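Local coordinates for protein CurH (PDB 3KG7) that probably dehydrates beta-hydroxyacyl intermediates as the double-hotdog dehydratase domain of a module of the curacin polyketide synthase, at residues C[181-186]-C[209-214]; C[140-145]-C[173-178]; C[245-250]-C[266-271]; C[185-190]-C[202-207]; C[229-234]-C[276-281]. All blocks are in the same frame, centred on the assembly; numbering follows the deposited sequence.

Interaction 1 of 5, residues C[181-186]-C[209-214]; sequences SLLEIE and TRLTPD
Two leucine torsions set up this contact: L211 holds CG anti to its backbone N (chi1 -176°), while L183 holds CG anti to its carbonyl carbon (chi1 -70°), so that the two isobutyl groups cross obliquely between strand 181-186 and loop 209-214. L183 CD1 rests on L211 CB at 3.7 Å, and the second branches meet tip to tip, L183 CD2 to L211 CD2 at 3.7 Å. S181 keeps OG in the crowded position between N and C, which turns the hydroxyl to the loop. It gives L211 O a weak hydrogen bond, S181 OG to L211 O at 3.5 Å, and also lies 3.4 Å from P213 CD. On the apolar side of the same residue, S181 CB packs on L211 CG at 3.8 Å. The segments run roughly against each other, 152° apart, yet no backbone hydrogen bond joins them. The backbone of the strand is engaged laterally instead: S181 and L183 bond to V248 and A246 of one neighbouring strand, L182 to W175 of the other. The loop following helix 202-207 therefore covers a face of the antiparallel sheet of the hotdog fold, and the contact is largely buried. At the other end R210 contributes CB, 4.1 Å from L183 CD1, before its extended chain leads away to a hydrogen bond with L168 O and a cation-pi contact with Y164.

Interaction 2 of 5, residues C[140-145]-C[173-178]; sequences ALCEQL and QAWIGE
The close packing centres on the indole of W175, which the strand sends toward the helical segment with CG anti to its carbonyl carbon (chi1 -62°). C142, whose SG is likewise anti to its own carbonyl carbon, lays its sulfur over one face of this ring: SG sits 3.8 Å from the centroid of the W175 six-membered ring and 19° off the ring normal, with W175 CZ2 its nearest atom at 3.7 Å. This is a Cys sulfur-aromatic contact made from above. L145 takes the base of the same side chain, crossing it at about a right angle, with L145 CD1 3.8 Å from W175 CB. Its other branch turns to the backbone, L145 CD2 lying 3.8 Å from G177 N. An alanine in place of W175 would remove the ring under C142 SG and would probably weaken the packing of the helix. The outer side is looser: the CB of E143 points away from the strand, A140 and Q144 are exposed, and no hydrogen bond crosses the contact. L141 O, which accepts from both Q144 N and L145 N at the turn, keeps that bonding within the helical segment. Backbone bonds of W175 to L182 place the strand beside 181-186, so a short surface helix and the residue after it pack, through C142 and L145, on W175 near the margin of the antiparallel hotdog sheet.

Interaction 3 of 5, residues C[245-250]-C[266-271]; sequences YAYVEE and QLLDET
Strands 243-255 and 260-268 form a beta hairpin in the antiparallel sheet of the hotdog fold, and this contact covers three successive pairs of it, with Y245 opposite L268, A246 opposite L267 and Y247 opposite Q266. Backbone hydrogen bonding supplies the main evidence. The two outer pairs are hydrogen-bonded in both directions: Y245 N reaches L268 O at 2.7 Å, nearly along the C=O axis, and Q266 N reaches Y247 O at 2.8 Å with an N-H...O angle of 174°. The return bond from L268 N comes to Y245 O from above the carbonyl plane, 30° out of it. At the central, non-hydrogen-bonded pair, CA-H...O contacts fill in, L267 CA lying 3.4 Å from Y245 O. Apolar packing joins the side chains on the face of Y245, Y247, Q266 and L268: Y247 holds CG anti to its N, and L268 crosses it obliquely, with L268 CD1 3.4 Å from Y247 CB. Helix 138-144 covers part of this face, I138 meeting Y245 and L141 meeting Y247. At an edge of the Y245 ring, in its plane, D269 O lies 3.5 Å from Y245 CD2.

Interaction 4 of 5, residues C[185-190]-C[202-207]; sequences IEVPKA and PVLIDA
I185 and L204 cross obliquely, the strand residue meeting two helix positions a turn apart. With CG1 anti to the carbonyl carbon (chi1 -66°), I185 sets CG2 between L204 CD2, at 4.0 Å, and A207 CB, at 4.1 Å, and lays CD1 on A207, 4.0 Å from A207 CB and 3.8 Å from A207 O. The single branch CD2 of L204 does the rest of its touching, meeting E186 O at 3.9 Å and then V187 CG2 more loosely at 4.5 Å. Beyond it, P188 CG faces V203 CG1 at 4.4 Å. No hydrogen bond crosses, so the fit is van der Waals throughout. An alanine at I185 lacks CG2 and CD1, and the loss of their contacts to L204 and A207 would probably loosen the helix from the strand. Helix 202-207 lies on the sheet much as the central helix of a hotdog does: I185 and L204 both also touch F244 of strand 243-255, while from the helix P202, I205 and D206 meet helix 52-62.

Interaction 5 of 5, residues C[229-234]-C[276-281]; sequences WRVKEM and GRINGF
Strands 225-236 and 274-286 pair antiparallel, E233 with N279 hydrogen-bonded and M234 with I278 not, while K232 and E233 both face N279 in a classic beta bulge. E233 O takes N279 N at 2.7 Å in its carbonyl plane; the return bond, E233 N to N279 O, is longer at 3.2 Å and arrives 29° above the N279 carbonyl plane. M234, a selenomethionine bent at chi2 and chi3, lies alongside I278 pointing the same way, its CG 3.5 Å from I278 CG1. Across the bulge, V231 divides its branches, CG1 touching I278 CG2 at 3.8 Å and CG2 meeting F281 CD2 at 3.6 Å. G280, at phi 67°, starts a G1 bulge with F281 opposite Y263, and a side chain there would run into K232 CB. The chemistry separates by face: M234 and I278 make an apolar patch, M234 packing on I55 and L59 of helix 52-62, whereas E233 and N279 share the polar face, where the nearby carboxylate of E69 might raise the pKa of E233.

All five contacts lie within the second half of the double hotdog, and each reaches its antiparallel strands, which follow one another as 225-236, 274-286, 260-268, 243-255, 181-186 and 171-176. Along the chain interaction 2 closes first; interactions 1 and 4 then both start from strand 181-186, and interaction 3 falls between the two segments of interaction 5. Centres of interactions 1 and 3 are 9 Å apart, joined by L183 O to A246 N, whereas those of 2 and 5 are 23 Å apart and do not touch. Interaction 4 meets interaction 5 where I205 packs on M234, so helix 202-207 bridges distant strands. Together the contacts tie this hotdog's strands to helix 202-207 and to surface helix 138-144.

Interaction 1 of 5, residues C[181-186]-C[209-214]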
# COMPACT_ATOMS: atom_id res chain seq x y z
N SER C 181 36.32 4.37 -24.04
CA SER C 181 36.68 4.47 -22.62
C SER C 181 36.34 3.18 -21.88
O SER C 181 35.40 2.47 -22.26
CB SER C 181 35.98 5.66 -21.96
OG SER C 181 34.59 5.44 -21.78
N LEU C 182 37.08 2.89 -20.82
CA LEU C 182 36.82 1.70 -19.99
C LEU C 182 37.04 1.95 -18.50
O LEU C 182 38.07 2.48 -18.09
CB LEU C 182 37.68 0.52 -20.46
CG LEU C 182 37.44 -0.86 -19.82
CD1 LEU C 182 36.17 -1.51 -20.35
CD2 LEU C 182 38.64 -1.76 -20.06
N LEU C 183 36.06 1.53 -17.69
CA LEU C 183 36.14 1.62 -16.23
C LEU C 183 36.14 0.23 -15.59
O LEU C 183 35.29 -0.61 -15.91
CB LEU C 183 34.97 2.43 -15.66
CG LEU C 183 34.88 3.94 -15.88
CD1 LEU C 183 33.50 4.47 -15.52
CD2 LEU C 183 35.95 4.67 -15.08
N GLU C 184 37.08 -0.02 -14.69
CA GLU C 184 37.07 -1.23 -13.87
C GLU C 184 36.36 -0.92 -12.55
O GLU C 184 36.80 -0.05 -11.79
CB GLU C 184 38.49 -1.74 -13.62
CG GLU C 184 38.57 -3.04 -12.82
CD GLU C 184 39.99 -3.56 -12.66
OE1 GLU C 184 40.66 -3.81 -13.70
OE2 GLU C 184 40.45 -3.73 -11.51
N ILE C 185 35.27 -1.63 -12.29
CA ILE C 185 34.38 -1.31 -11.18
C ILE C 185 34.28 -2.47 -10.18
O ILE C 185 34.11 -3.62 -10.58
CB ILE C 185 32.99 -0.89 -11.69
CG1 ILE C 185 33.09 0.43 -12.45
CG2 ILE C 185 32.00 -0.76 -10.55
CD1 ILE C 185 31.98 0.66 -13.45
N GLU C 186 34.40 -2.14 -8.89
CA GLU C 186 34.30 -3.10 -7.79
C GLU C 186 33.42 -2.52 -6.67
O GLU C 186 33.12 -1.33 -6.67
CB GLU C 186 35.69 -3.45 -7.25
CG GLU C 186 36.38 -2.31 -6.49
CD GLU C 186 37.60 -2.75 -5.68
OE1 GLU C 186 37.66 -3.93 -5.27
OE2 GLU C 186 38.50 -1.91 -5.44
N THR C 209 28.51 5.21 -15.26
CA THR C 209 28.16 6.38 -16.03
C THR C 209 29.23 7.45 -15.90
O THR C 209 29.09 8.55 -16.46
CB THR C 209 26.82 6.95 -15.55
OG1 THR C 209 26.99 7.56 -14.27
CG2 THR C 209 25.77 5.85 -15.45
N ARG C 210 30.31 7.12 -15.19
CA ARG C 210 31.31 8.11 -14.78
C ARG C 210 32.37 8.47 -15.82
O ARG C 210 33.17 9.37 -15.58
CB ARG C 210 31.97 7.68 -13.47
CG ARG C 210 31.09 7.80 -12.26
CD ARG C 210 31.75 7.24 -11.02
NE ARG C 210 30.78 7.03 -9.94
CZ ARG C 210 31.06 6.49 -8.76
NH1 ARG C 210 32.29 6.10 -8.46
NH2 ARG C 210 30.10 6.34 -7.86
N LEU C 211 32.40 7.78 -16.96
CA LEU C 211 33.44 8.05 -17.96
C LEU C 211 32.99 7.91 -19.41
O LEU C 211 32.21 7.01 -19.77
CB LEU C 211 34.69 7.18 -17.71
CG LEU C 211 35.94 7.37 -18.59
CD1 LEU C 211 36.56 8.75 -18.44
CD2 LEU C 211 36.97 6.29 -18.29
N THR C 212 33.51 8.81 -20.24
CA THR C 212 33.24 8.87 -21.66
C THR C 212 34.58 9.22 -22.30
O THR C 212 35.38 9.91 -21.67
CB THR C 212 32.23 9.99 -21.99
OG1 THR C 212 31.34 10.18 -20.88
CG2 THR C 212 31.41 9.64 -23.22
N PRO C 213 34.86 8.73 -23.54
CA PRO C 213 36.06 9.11 -24.31
C PRO C 213 36.44 10.59 -24.22
O PRO C 213 37.62 10.94 -24.29
CB PRO C 213 35.67 8.75 -25.74
CG PRO C 213 34.73 7.62 -25.60
CD PRO C 213 34.03 7.75 -24.28
N ASP C 214 35.43 11.45 -24.06
CA ASP C 214 35.60 12.90 -24.07
C ASP C 214 35.14 13.55 -22.76
O ASP C 214 34.40 14.54 -22.78
CB ASP C 214 34.80 13.49 -25.25
CG ASP C 214 33.31 13.19 -25.15
OD1 ASP C 214 32.92 12.01 -25.09
OD2 ASP C 214 32.53 14.16 -25.13

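Interaction 2 of 5, residues C[140-145]-C[173-178]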
# COMPACT_ATOMS: atom_id res chain seq x y z
N ALA C 140 43.78 -7.34 -23.78
CA ALA C 140 44.14 -6.62 -25.01
C ALA C 140 43.68 -5.16 -25.00
O ALA C 140 44.39 -4.28 -25.47
CB ALA C 140 43.60 -7.34 -26.24
N LEU C 141 42.48 -4.91 -24.47
CA LEU C 141 41.98 -3.55 -24.31
C LEU C 141 42.91 -2.71 -23.45
O LEU C 141 43.23 -1.57 -23.80
CB LEU C 141 40.58 -3.55 -23.70
CG LEU C 141 39.40 -3.34 -24.65
CD1 LEU C 141 39.27 -4.47 -25.68
CD2 LEU C 141 38.13 -3.21 -23.84
N CYS C 142 43.35 -3.29 -22.34
CA CYS C 142 44.25 -2.61 -21.40
C CYS C 142 45.70 -2.61 -21.88
O CYS C 142 46.59 -2.17 -21.16
CB CYS C 142 44.16 -3.25 -20.02
SG CYS C 142 42.50 -3.39 -19.37
N GLU C 143 45.92 -3.10 -23.10
CA GLU C 143 47.24 -3.09 -23.72
C GLU C 143 47.29 -2.12 -24.91
O GLU C 143 48.36 -1.82 -25.43
CB GLU C 143 47.66 -4.51 -24.14
CG GLU C 143 49.17 -4.76 -24.12
CD GLU C 143 49.55 -6.22 -24.28
OE1 GLU C 143 50.60 -6.50 -24.89
OE2 GLU C 143 48.80 -7.10 -23.81
N GLN C 144 46.11 -1.63 -25.32
CA GLN C 144 46.01 -0.64 -26.41
C GLN C 144 45.51 0.72 -25.92
O GLN C 144 45.61 1.73 -26.63
CB GLN C 144 45.14 -1.17 -27.56
CG GLN C 144 43.67 -1.41 -27.19
CD GLN C 144 42.75 -1.37 -28.40
OE1 GLN C 144 43.17 -1.65 -29.53
NE2 GLN C 144 41.49 -1.03 -28.16
N LEU C 145 44.98 0.75 -24.71
CA LEU C 145 44.57 2.01 -24.09
C LEU C 145 45.70 2.55 -23.21
O LEU C 145 46.81 2.00 -23.20
CB LEU C 145 43.27 1.83 -23.31
CG LEU C 145 42.05 1.44 -24.16
CD1 LEU C 145 40.88 1.05 -23.28
CD2 LEU C 145 41.64 2.54 -25.15
N GLN C 173 39.93 1.26 -11.53
CA GLN C 173 40.87 1.71 -12.56
C GLN C 173 40.13 2.29 -13.77
O GLN C 173 39.03 1.84 -14.10
CB GLN C 173 41.78 0.56 -12.99
CG GLN C 173 43.08 0.99 -13.67
CD GLN C 173 44.10 1.57 -12.70
OE1 GLN C 173 44.17 1.16 -11.54
NE2 GLN C 173 44.89 2.52 -13.18
N ALA C 174 40.73 3.28 -14.41
CA ALA C 174 40.14 3.91 -15.58
C ALA C 174 41.11 3.96 -16.76
O ALA C 174 42.30 4.26 -16.58
CB ALA C 174 39.65 5.31 -15.23
N TRP C 175 40.61 3.66 -17.95
CA TRP C 175 41.39 3.79 -19.18
C TRP C 175 40.67 4.70 -20.17
O TRP C 175 39.45 4.80 -20.15
CB TRP C 175 41.64 2.43 -19.81
CG TRP C 175 42.43 1.46 -18.97
CD1 TRP C 175 43.78 1.26 -19.00
CD2 TRP C 175 41.91 0.53 -18.00
NE1 TRP C 175 44.14 0.28 -18.10
CE2 TRP C 175 43.01 -0.18 -17.47
CE3 TRP C 175 40.62 0.24 -17.53
CZ2 TRP C 175 42.86 -1.17 -16.49
CZ3 TRP C 175 40.48 -0.74 -16.55
CH2 TRP C 175 41.59 -1.43 -16.04
N ILE C 176 41.44 5.36 -21.03
CA ILE C 176 40.89 6.28 -22.02
C ILE C 176 41.59 6.17 -23.39
O ILE C 176 42.82 6.08 -23.47
CB ILE C 176 40.90 7.76 -21.51
CG1 ILE C 176 39.99 8.65 -22.35
CG2 ILE C 176 42.33 8.33 -21.42
CD1 ILE C 176 38.54 8.58 -21.96
N GLY C 177 40.79 6.16 -24.45
CA GLY C 177 41.29 6.26 -25.81
C GLY C 177 40.70 7.50 -26.46
O GLY C 177 40.03 8.29 -25.80
N GLU C 178 40.96 7.66 -27.75
CA GLU C 178 40.38 8.78 -28.50
C GLU C 178 38.91 8.53 -28.83
O GLU C 178 38.11 9.47 -28.84
CB GLU C 178 41.19 9.06 -29.76
CG GLU C 178 42.55 9.64 -29.47
CD GLU C 178 43.21 10.21 -30.71
OE1 GLU C 178 42.82 9.81 -31.82
OE2 GLU C 178 44.13 11.05 -30.56

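Interaction 3 of 5, residues C[245-250]-C[266-271]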
# COMPACT_ATOMS: atom_id res chain seq x y z
N TYR C 245 33.31 -4.40 -15.70
CA TYR C 245 33.77 -3.26 -16.49
C TYR C 245 32.62 -2.46 -17.11
O TYR C 245 31.55 -3.00 -17.40
CB TYR C 245 34.74 -3.74 -17.58
CG TYR C 245 35.97 -4.44 -17.04
CD1 TYR C 245 37.13 -3.72 -16.74
CD2 TYR C 245 35.99 -5.82 -16.84
CE1 TYR C 245 38.26 -4.35 -16.25
CE2 TYR C 245 37.12 -6.47 -16.34
CZ TYR C 245 38.25 -5.72 -16.05
OH TYR C 245 39.37 -6.35 -15.56
N ALA C 246 32.86 -1.16 -17.31
CA ALA C 246 31.95 -0.31 -18.06
C ALA C 246 32.67 0.19 -19.29
O ALA C 246 33.73 0.81 -19.19
CB ALA C 246 31.48 0.85 -17.20
N TYR C 247 32.09 -0.08 -20.46
CA TYR C 247 32.75 0.13 -21.75
C TYR C 247 31.94 1.09 -22.62
O TYR C 247 30.77 0.84 -22.90
CB TYR C 247 32.93 -1.24 -22.43
CG TYR C 247 33.76 -1.27 -23.69
CD1 TYR C 247 35.01 -0.64 -23.75
CD2 TYR C 247 33.32 -1.97 -24.81
CE1 TYR C 247 35.78 -0.68 -24.92
CE2 TYR C 247 34.09 -2.02 -25.99
CZ TYR C 247 35.31 -1.38 -26.02
OH TYR C 247 36.07 -1.41 -27.17
N VAL C 248 32.55 2.19 -23.03
CA VAL C 248 31.90 3.16 -23.92
C VAL C 248 32.61 3.14 -25.27
O VAL C 248 33.81 3.36 -25.35
CB VAL C 248 31.87 4.59 -23.31
CG1 VAL C 248 31.15 5.57 -24.22
CG2 VAL C 248 31.22 4.57 -21.93
N GLU C 249 31.85 2.86 -26.33
CA GLU C 249 32.42 2.63 -27.66
C GLU C 249 32.54 3.88 -28.53
O GLU C 249 33.40 3.94 -29.41
CB GLU C 249 31.63 1.54 -28.40
CG GLU C 249 31.88 0.14 -27.85
CD GLU C 249 30.77 -0.85 -28.20
OE1 GLU C 249 30.54 -1.11 -29.40
OE2 GLU C 249 30.13 -1.38 -27.27
N GLU C 250 31.68 4.87 -28.31
CA GLU C 250 31.76 6.13 -29.05
C GLU C 250 31.60 7.36 -28.15
O GLU C 250 30.94 7.28 -27.11
CB GLU C 250 30.80 6.16 -30.26
CG GLU C 250 29.38 5.65 -30.01
CD GLU C 250 28.54 5.63 -31.28
OE1 GLU C 250 28.28 6.71 -31.85
OE2 GLU C 250 28.13 4.53 -31.70
N GLN C 266 28.32 -0.23 -22.10
CA GLN C 266 28.23 -1.68 -22.08
C GLN C 266 28.81 -2.22 -20.77
O GLN C 266 29.93 -1.87 -20.39
CB GLN C 266 28.96 -2.31 -23.27
CG GLN C 266 28.83 -1.55 -24.59
CD GLN C 266 27.43 -1.59 -25.20
OE1 GLN C 266 27.10 -0.77 -26.05
NE2 GLN C 266 26.61 -2.55 -24.78
N LEU C 267 28.05 -3.06 -20.09
CA LEU C 267 28.54 -3.72 -18.89
C LEU C 267 29.15 -5.07 -19.26
O LEU C 267 28.49 -5.92 -19.85
CB LEU C 267 27.42 -3.90 -17.86
CG LEU C 267 27.02 -2.69 -17.01
CD1 LEU C 267 26.19 -1.67 -17.80
CD2 LEU C 267 26.25 -3.15 -15.77
N LEU C 268 30.44 -5.23 -18.93
CA LEU C 268 31.20 -6.43 -19.25
C LEU C 268 31.68 -7.11 -17.98
O LEU C 268 32.18 -6.44 -17.08
CB LEU C 268 32.41 -6.09 -20.12
CG LEU C 268 32.24 -5.32 -21.44
CD1 LEU C 268 33.51 -4.56 -21.73
CD2 LEU C 268 31.91 -6.26 -22.59
N ASP C 269 31.55 -8.44 -17.92
CA ASP C 269 31.99 -9.20 -16.74
C ASP C 269 33.53 -9.39 -16.68
O ASP C 269 34.27 -8.76 -17.44
CB ASP C 269 31.23 -10.55 -16.60
CG ASP C 269 31.47 -11.51 -17.77
OD1 ASP C 269 30.56 -12.33 -18.04
OD2 ASP C 269 32.54 -11.49 -18.40
N GLU C 270 33.98 -10.25 -15.76
CA GLU C 270 35.41 -10.53 -15.53
C GLU C 270 36.14 -11.00 -16.80
O GLU C 270 37.31 -10.64 -17.02
CB GLU C 270 35.57 -11.58 -14.42
CG GLU C 270 36.98 -11.65 -13.79
CD GLU C 270 37.18 -10.67 -12.62
OE1 GLU C 270 36.20 -10.42 -11.87
OE2 GLU C 270 38.31 -10.16 -12.45
N THR C 271 35.46 -11.81 -17.61
CA THR C 271 36.03 -12.37 -18.84
C THR C 271 36.00 -11.36 -19.99
O THR C 271 36.80 -11.44 -20.91
CB THR C 271 35.31 -13.69 -19.27
OG1 THR C 271 35.50 -14.69 -18.26
CG2 THR C 271 35.86 -14.22 -20.59

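Interaction 4 of 5, residues C[185-190]-C[202-207]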
# COMPACT_ATOMS: atom_id res chain seq x y z
N ILE C 185 35.27 -1.63 -12.29
CA ILE C 185 34.38 -1.31 -11.18
C ILE C 185 34.28 -2.47 -10.18
O ILE C 185 34.11 -3.62 -10.58
CB ILE C 185 32.99 -0.89 -11.69
CG1 ILE C 185 33.09 0.43 -12.45
CG2 ILE C 185 32.00 -0.76 -10.55
CD1 ILE C 185 31.98 0.66 -13.45
N GLU C 186 34.40 -2.14 -8.89
CA GLU C 186 34.30 -3.10 -7.79
C GLU C 186 33.42 -2.52 -6.67
O GLU C 186 33.12 -1.33 -6.67
CB GLU C 186 35.69 -3.45 -7.25
CG GLU C 186 36.38 -2.31 -6.49
CD GLU C 186 37.60 -2.75 -5.68
OE1 GLU C 186 37.66 -3.93 -5.27
OE2 GLU C 186 38.50 -1.91 -5.44
N VAL C 187 33.02 -3.38 -5.74
CA VAL C 187 32.21 -2.99 -4.58
C VAL C 187 33.10 -2.21 -3.59
O VAL C 187 34.04 -2.79 -3.04
CB VAL C 187 31.63 -4.23 -3.85
CG1 VAL C 187 30.89 -3.83 -2.56
CG2 VAL C 187 30.72 -5.05 -4.78
N PRO C 188 32.79 -0.91 -3.36
CA PRO C 188 33.60 -0.16 -2.40
C PRO C 188 33.59 -0.83 -1.03
O PRO C 188 32.52 -1.25 -0.56
CB PRO C 188 32.90 1.20 -2.33
CG PRO C 188 32.17 1.31 -3.61
CD PRO C 188 31.73 -0.08 -3.94
N LYS C 189 34.76 -0.94 -0.42
CA LYS C 189 34.91 -1.61 0.88
C LYS C 189 33.94 -1.05 1.93
O LYS C 189 33.38 -1.81 2.72
CB LYS C 189 36.36 -1.49 1.35
CG LYS C 189 36.65 -2.15 2.69
CD LYS C 189 37.83 -1.48 3.38
CE LYS C 189 37.95 -1.92 4.82
NZ LYS C 189 38.80 -0.97 5.58
N ALA C 190 33.74 0.27 1.91
CA ALA C 190 32.83 0.94 2.83
C ALA C 190 31.37 0.57 2.58
O ALA C 190 30.54 0.62 3.49
CB ALA C 190 33.03 2.44 2.75
N PRO C 202 22.48 0.86 -6.57
CA PRO C 202 22.54 2.23 -7.09
C PRO C 202 23.97 2.73 -7.37
O PRO C 202 24.25 3.20 -8.46
CB PRO C 202 21.91 3.04 -5.98
CG PRO C 202 20.87 2.14 -5.41
CD PRO C 202 21.41 0.73 -5.57
N VAL C 203 24.86 2.61 -6.38
CA VAL C 203 26.24 3.06 -6.54
C VAL C 203 26.95 2.40 -7.73
O VAL C 203 27.57 3.08 -8.55
CB VAL C 203 27.04 2.85 -5.25
CG1 VAL C 203 28.53 3.04 -5.47
CG2 VAL C 203 26.51 3.80 -4.16
N LEU C 204 26.83 1.08 -7.83
CA LEU C 204 27.46 0.33 -8.91
C LEU C 204 26.95 0.73 -10.28
O LEU C 204 27.73 0.84 -11.23
CB LEU C 204 27.27 -1.17 -8.70
CG LEU C 204 27.93 -1.78 -7.47
CD1 LEU C 204 27.30 -3.16 -7.18
CD2 LEU C 204 29.43 -1.88 -7.65
N ILE C 205 25.64 0.94 -10.40
CA ILE C 205 25.10 1.39 -11.69
C ILE C 205 25.50 2.84 -11.94
O ILE C 205 25.76 3.22 -13.08
CB ILE C 205 23.57 1.08 -11.91
CG1 ILE C 205 23.18 1.35 -13.37
CG2 ILE C 205 22.68 1.83 -10.91
CD1 ILE C 205 21.77 0.91 -13.75
N ASP C 206 25.62 3.63 -10.88
CA ASP C 206 26.08 5.00 -11.06
C ASP C 206 27.51 5.06 -11.56
O ASP C 206 27.82 5.89 -12.40
CB ASP C 206 25.97 5.85 -9.81
CG ASP C 206 26.19 7.31 -10.12
OD1 ASP C 206 25.39 7.85 -10.92
OD2 ASP C 206 27.19 7.89 -9.64
N ALA C 207 28.35 4.18 -11.02
CA ALA C 207 29.75 4.11 -11.42
C ALA C 207 29.93 3.88 -12.91
O ALA C 207 30.90 4.35 -13.51
CB ALA C 207 30.45 3.03 -10.64

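Interaction 5 of 5, residues C[229-234]-C[276-281]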
# COMPACT_ATOMS: atom_id res chain seq x y z
N TRP C 229 19.04 13.02 -16.95
CA TRP C 229 17.72 13.53 -17.31
C TRP C 229 16.79 12.46 -17.88
O TRP C 229 15.59 12.44 -17.57
CB TRP C 229 17.87 14.70 -18.29
CG TRP C 229 16.56 15.27 -18.75
CD1 TRP C 229 15.50 15.64 -17.97
CD2 TRP C 229 16.18 15.56 -20.10
NE1 TRP C 229 14.48 16.13 -18.75
CE2 TRP C 229 14.87 16.09 -20.06
CE3 TRP C 229 16.81 15.41 -21.35
CZ2 TRP C 229 14.18 16.48 -21.22
CZ3 TRP C 229 16.13 15.79 -22.50
CH2 TRP C 229 14.83 16.32 -22.43
N ARG C 230 17.33 11.59 -18.72
CA ARG C 230 16.59 10.43 -19.21
C ARG C 230 17.52 9.34 -19.74
O ARG C 230 18.67 9.60 -20.10
CB ARG C 230 15.54 10.83 -20.27
CG ARG C 230 16.07 11.19 -21.64
CD ARG C 230 14.93 11.44 -22.63
NE ARG C 230 15.37 12.27 -23.76
CZ ARG C 230 14.57 12.77 -24.70
NH1 ARG C 230 13.26 12.54 -24.69
NH2 ARG C 230 15.09 13.51 -25.67
N VAL C 231 17.00 8.11 -19.74
CA VAL C 231 17.70 6.94 -20.27
C VAL C 231 16.74 6.20 -21.18
O VAL C 231 15.64 5.83 -20.76
CB VAL C 231 18.17 5.99 -19.13
CG1 VAL C 231 18.81 4.72 -19.71
CG2 VAL C 231 19.14 6.70 -18.20
N LYS C 232 17.14 5.98 -22.43
CA LYS C 232 16.29 5.29 -23.39
C LYS C 232 15.99 3.87 -22.94
O LYS C 232 14.83 3.50 -22.78
CB LYS C 232 16.94 5.31 -24.78
CG LYS C 232 16.27 4.41 -25.83
CD LYS C 232 15.05 5.06 -26.48
CE LYS C 232 14.38 4.08 -27.43
NZ LYS C 232 13.44 4.76 -28.35
N GLU C 233 17.04 3.08 -22.72
CA GLU C 233 16.90 1.68 -22.32
C GLU C 233 18.03 1.26 -21.39
O GLU C 233 19.16 1.74 -21.51
CB GLU C 233 16.81 0.76 -23.55
CG GLU C 233 16.83 -0.75 -23.23
CD GLU C 233 15.71 -1.53 -23.92
OE1 GLU C 233 14.65 -0.93 -24.22
OE2 GLU C 233 15.87 -2.75 -24.15
N MSE C 234 17.71 0.37 -20.46
CA MSE C 234 18.70 -0.25 -19.60
C MSE C 234 18.35 -1.73 -19.46
O MSE C 234 17.24 -2.08 -19.04
CB MSE C 234 18.76 0.44 -18.24
CG MSE C 234 20.13 0.38 -17.57
SE MSE C 234 20.36 -1.15 -16.37
CE MSE C 234 22.28 -1.50 -16.54
N GLY C 276 24.99 -6.56 -19.54
CA GLY C 276 24.03 -5.47 -19.38
C GLY C 276 24.45 -4.26 -20.19
O GLY C 276 25.61 -4.15 -20.60
N ARG C 277 23.51 -3.36 -20.44
CA ARG C 277 23.83 -2.12 -21.14
C ARG C 277 22.89 -0.98 -20.78
O ARG C 277 21.76 -1.21 -20.35
CB ARG C 277 23.86 -2.33 -22.66
CG ARG C 277 22.52 -2.64 -23.30
CD ARG C 277 22.66 -2.82 -24.80
NE ARG C 277 23.39 -1.70 -25.41
CZ ARG C 277 23.96 -1.74 -26.62
NH1 ARG C 277 23.90 -2.84 -27.36
NH2 ARG C 277 24.59 -0.67 -27.08
N ILE C 278 23.39 0.24 -20.94
CA ILE C 278 22.63 1.46 -20.73
C ILE C 278 22.68 2.24 -22.03
O ILE C 278 23.75 2.66 -22.47
CB ILE C 278 23.22 2.31 -19.57
CG1 ILE C 278 23.34 1.48 -18.29
CG2 ILE C 278 22.38 3.57 -19.32
CD1 ILE C 278 24.41 1.95 -17.35
N ASN C 279 21.51 2.42 -22.66
CA ASN C 279 21.41 3.16 -23.92
C ASN C 279 20.76 4.53 -23.77
O ASN C 279 19.75 4.69 -23.09
CB ASN C 279 20.66 2.36 -24.99
CG ASN C 279 21.36 1.07 -25.33
OD1 ASN C 279 22.46 1.07 -25.89
ND2 ASN C 279 20.72 -0.05 -25.02
N GLY C 280 21.36 5.52 -24.42
CA GLY C 280 20.82 6.87 -24.43
C GLY C 280 20.86 7.56 -23.09
O GLY C 280 19.96 8.35 -22.77
N PHE C 281 21.89 7.27 -22.30
CA PHE C 281 22.10 7.92 -21.00
C PHE C 281 22.33 9.41 -21.19
O PHE C 281 23.40 9.83 -21.64
CB PHE C 281 23.28 7.28 -20.24
CG PHE C 281 23.49 7.85 -18.85
CD1 PHE C 281 24.54 8.74 -18.60
CD2 PHE C 281 22.64 7.51 -17.80
CE1 PHE C 281 24.73 9.28 -17.31
CE2 PHE C 281 22.84 8.04 -16.51
CZ PHE C 281 23.88 8.92 -16.27